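Local coordinates for protein CyaY (Psychromonas ingrahamii, PDB 4HS5) that is predicted to take part in iron-sulfur cluster assembly, possibly regulating it, and belongs to the iron-binding frataxin family, at residues Tyr30-Ser35 and Ile49-Pro54. Sequence-based numbering, arbitrary orientation.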
loop_
_atom_site.group_PDB
_atom_site.type_symbol
_atom_site.label_atom_id
_atom_site.label_comp_id
_atom_site.label_asym_id
_atom_site.label_seq_id
_atom_site.Cartn_x
_atom_site.Cartn_y
_atom_site.Cartn_z
ATOM N N TYR A 30 -11.921 0.123 -0.596
ATOM C CA TYR A 30 -10.872 -0.702 -1.189
ATOM C C TYR A 30 -11.441 -1.817 -2.051
ATOM O O TYR A 30 -12.466 -2.417 -1.723
ATOM C CB TYR A 30 -9.919 -1.265 -0.127
ATOM C CG TYR A 30 -10.570 -2.084 0.965
ATOM C CD1 TYR A 30 -10.835 -3.433 0.788
ATOM C CD2 TYR A 30 -10.880 -1.509 2.193
ATOM C CE1 TYR A 30 -11.411 -4.181 1.792
ATOM C CE2 TYR A 30 -11.461 -2.243 3.199
ATOM C CZ TYR A 30 -11.716 -3.587 2.994
ATOM O OH TYR A 30 -12.295 -4.307 4.002
ATOM N N ASP A 31 -10.783 -2.085 -3.173
ATOM C CA ASP A 31 -11.182 -3.213 -3.998
ATOM C C ASP A 31 -9.951 -3.908 -4.562
ATOM O O ASP A 31 -9.041 -3.248 -5.087
ATOM C CB ASP A 31 -12.100 -2.761 -5.135
ATOM C CG ASP A 31 -12.588 -3.923 -5.974
ATOM O OD1 ASP A 31 -13.167 -4.866 -5.397
ATOM O OD2 ASP A 31 -12.370 -3.906 -7.204
ATOM N N GLN A 32 -9.909 -5.234 -4.450
ATOM C CA GLN A 32 -8.859 -5.993 -5.113
ATOM C C GLN A 32 -9.357 -6.588 -6.424
ATOM O O GLN A 32 -10.411 -7.228 -6.478
ATOM C CB GLN A 32 -8.269 -7.088 -4.214
ATOM C CG GLN A 32 -7.032 -7.747 -4.835
ATOM C CD GLN A 32 -6.287 -8.663 -3.877
ATOM O OE1 GLN A 32 -6.647 -8.785 -2.709
ATOM N NE2 GLN A 32 -5.238 -9.311 -4.376
ATOM N N ASN A 33 -8.587 -6.354 -7.479
ATOM C CA ASN A 33 -8.882 -6.862 -8.804
ATOM C C ASN A 33 -7.597 -7.487 -9.335
ATOM O O ASN A 33 -6.691 -6.783 -9.774
ATOM C CB ASN A 33 -9.346 -5.705 -9.693
ATOM C CG ASN A 33 -9.538 -6.112 -11.135
ATOM O OD1 ASN A 33 -9.895 -7.251 -11.426
ATOM N ND2 ASN A 33 -9.293 -5.180 -12.050
ATOM N N GLY A 34 -7.512 -8.813 -9.284
ATOM C CA GLY A 34 -6.263 -9.488 -9.592
ATOM C C GLY A 34 -5.188 -9.085 -8.593
ATOM O O GLY A 34 -5.351 -9.250 -7.387
ATOM N N SER A 35 -4.095 -8.531 -9.093
ATOM C CA SER A 35 -2.982 -8.109 -8.256
ATOM C C SER A 35 -3.124 -6.662 -7.800
ATOM O O SER A 35 -2.314 -6.183 -7.003
ATOM C CB SER A 35 -1.673 -8.259 -9.025
ATOM O OG SER A 35 -1.431 -9.613 -9.346
ATOM N N ILE A 49 -2.349 0.229 -5.744
ATOM C CA ILE A 49 -1.295 -0.648 -5.253
ATOM C C ILE A 49 -1.247 -1.874 -6.158
ATOM O O ILE A 49 -2.278 -2.391 -6.579
ATOM C CB ILE A 49 -1.548 -1.036 -3.789
ATOM C CG1 ILE A 49 -1.475 0.210 -2.922
ATOM C CG2 ILE A 49 -0.534 -2.068 -3.307
ATOM C CD1 ILE A 49 -2.175 0.069 -1.610
ATOM N N ASN A 50 -0.044 -2.304 -6.499
ATOM C CA ASN A 50 0.120 -3.426 -7.403
ATOM C C ASN A 50 1.207 -4.349 -6.886
ATOM O O ASN A 50 2.062 -3.938 -6.105
ATOM C CB ASN A 50 0.467 -2.908 -8.795
ATOM C CG ASN A 50 0.134 -3.895 -9.882
ATOM O OD1 ASN A 50 -0.008 -5.094 -9.633
ATOM N ND2 ASN A 50 0.029 -3.399 -11.111
ATOM N N ARG A 51 1.144 -5.611 -7.283
ATOM C CA ARG A 51 2.207 -6.557 -6.957
ATOM C C ARG A 51 2.911 -6.905 -8.237
ATOM O O ARG A 51 2.277 -7.094 -9.281
ATOM C CB ARG A 51 1.643 -7.822 -6.316
ATOM C CG ARG A 51 1.135 -7.632 -4.916
ATOM C CD ARG A 51 -0.188 -8.357 -4.718
ATOM N NE ARG A 51 -0.050 -9.788 -4.511
ATOM C CZ ARG A 51 -0.546 -10.433 -3.463
ATOM N NH1 ARG A 51 -1.205 -9.764 -2.523
ATOM N NH2 ARG A 51 -0.378 -11.745 -3.348
ATOM N N GLN A 52 4.232 -6.959 -8.184
ATOM C CA GLN A 52 4.974 -7.394 -9.344
ATOM C C GLN A 52 5.787 -8.615 -8.967
ATOM O O GLN A 52 6.925 -8.499 -8.507
ATOM C CB GLN A 52 5.840 -6.265 -9.888
ATOM C CG GLN A 52 5.048 -5.009 -10.284
ATOM C CD GLN A 52 4.001 -5.239 -11.380
ATOM O OE1 GLN A 52 3.771 -6.362 -11.837
ATOM N NE2 GLN A 52 3.369 -4.156 -11.809
ATOM N N GLN A 53 5.167 -9.780 -9.147
ATOM C CA GLN A 53 5.728 -11.056 -8.709
ATOM C C GLN A 53 7.134 -11.368 -9.222
ATOM O O GLN A 53 7.986 -11.768 -8.439
ATOM C CB GLN A 53 4.779 -12.218 -9.022
ATOM C CG GLN A 53 5.206 -13.537 -8.389
ATOM C CD GLN A 53 5.011 -14.721 -9.315
ATOM O OE1 GLN A 53 4.348 -15.698 -8.967
ATOM N NE2 GLN A 53 5.604 -14.646 -10.499
ATOM N N PRO A 54 7.391 -11.188 -10.529
ATOM C CA PRO A 54 8.754 -11.526 -10.962
ATOM C C PRO A 54 9.839 -10.624 -10.360
ATOM O O PRO A 54 11.009 -11.006 -10.350
ATOM C CB PRO A 54 8.693 -11.361 -12.487
ATOM C CG PRO A 54 7.496 -10.513 -12.754
ATOM C CD PRO A 54 6.519 -10.829 -11.663
HETATM O O HOH W 1 1.801 -10.074 -9.872
#
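Three bonds grip the oxygen of water 1, two of them weak. The water donates to Arg51 O at 3.1 Å. Its link to Ser35 OG is weak at 3.3 Å, and it accepts a weak bond from Gln53 N. Ser35 OG stands anti to its own carbonyl carbon (chi1 -63°). Ser35 has two modelled conformers, and the water link belongs to the one described here. Ser35 CB points toward segment 49-54 and lies 4.3 Å from Arg51 CB. The amide end of Asn50 comes in beside the same Ser35 CB. Gly34 and Ser35 form the type II' turn of a two-residue beta hairpin joining strands 28-33 and 36-41. Strand 36-41 lies between 28-33 and 46-52 in the antiparallel sheet of the frataxin alpha-beta sandwich. Ser35, just before 36-41, therefore meets the end of 46-52. The Gln32 side chain is extended (chi1 -172°, chi2 170°). Its NE2 donates to Gly34 O at 3.0 Å, nearly along the C=O axis. Arg51 bends at chi2 and chi3, and its CD passes 3.8 Å from Ser35 O. Its guanidinium goes on to helix 3-24, where NH2 makes a salt bridge with Asp11 and Tyr14 provides a cation-pi contact. Tyr14 OH also hydrogen-bonds to Ser35 O.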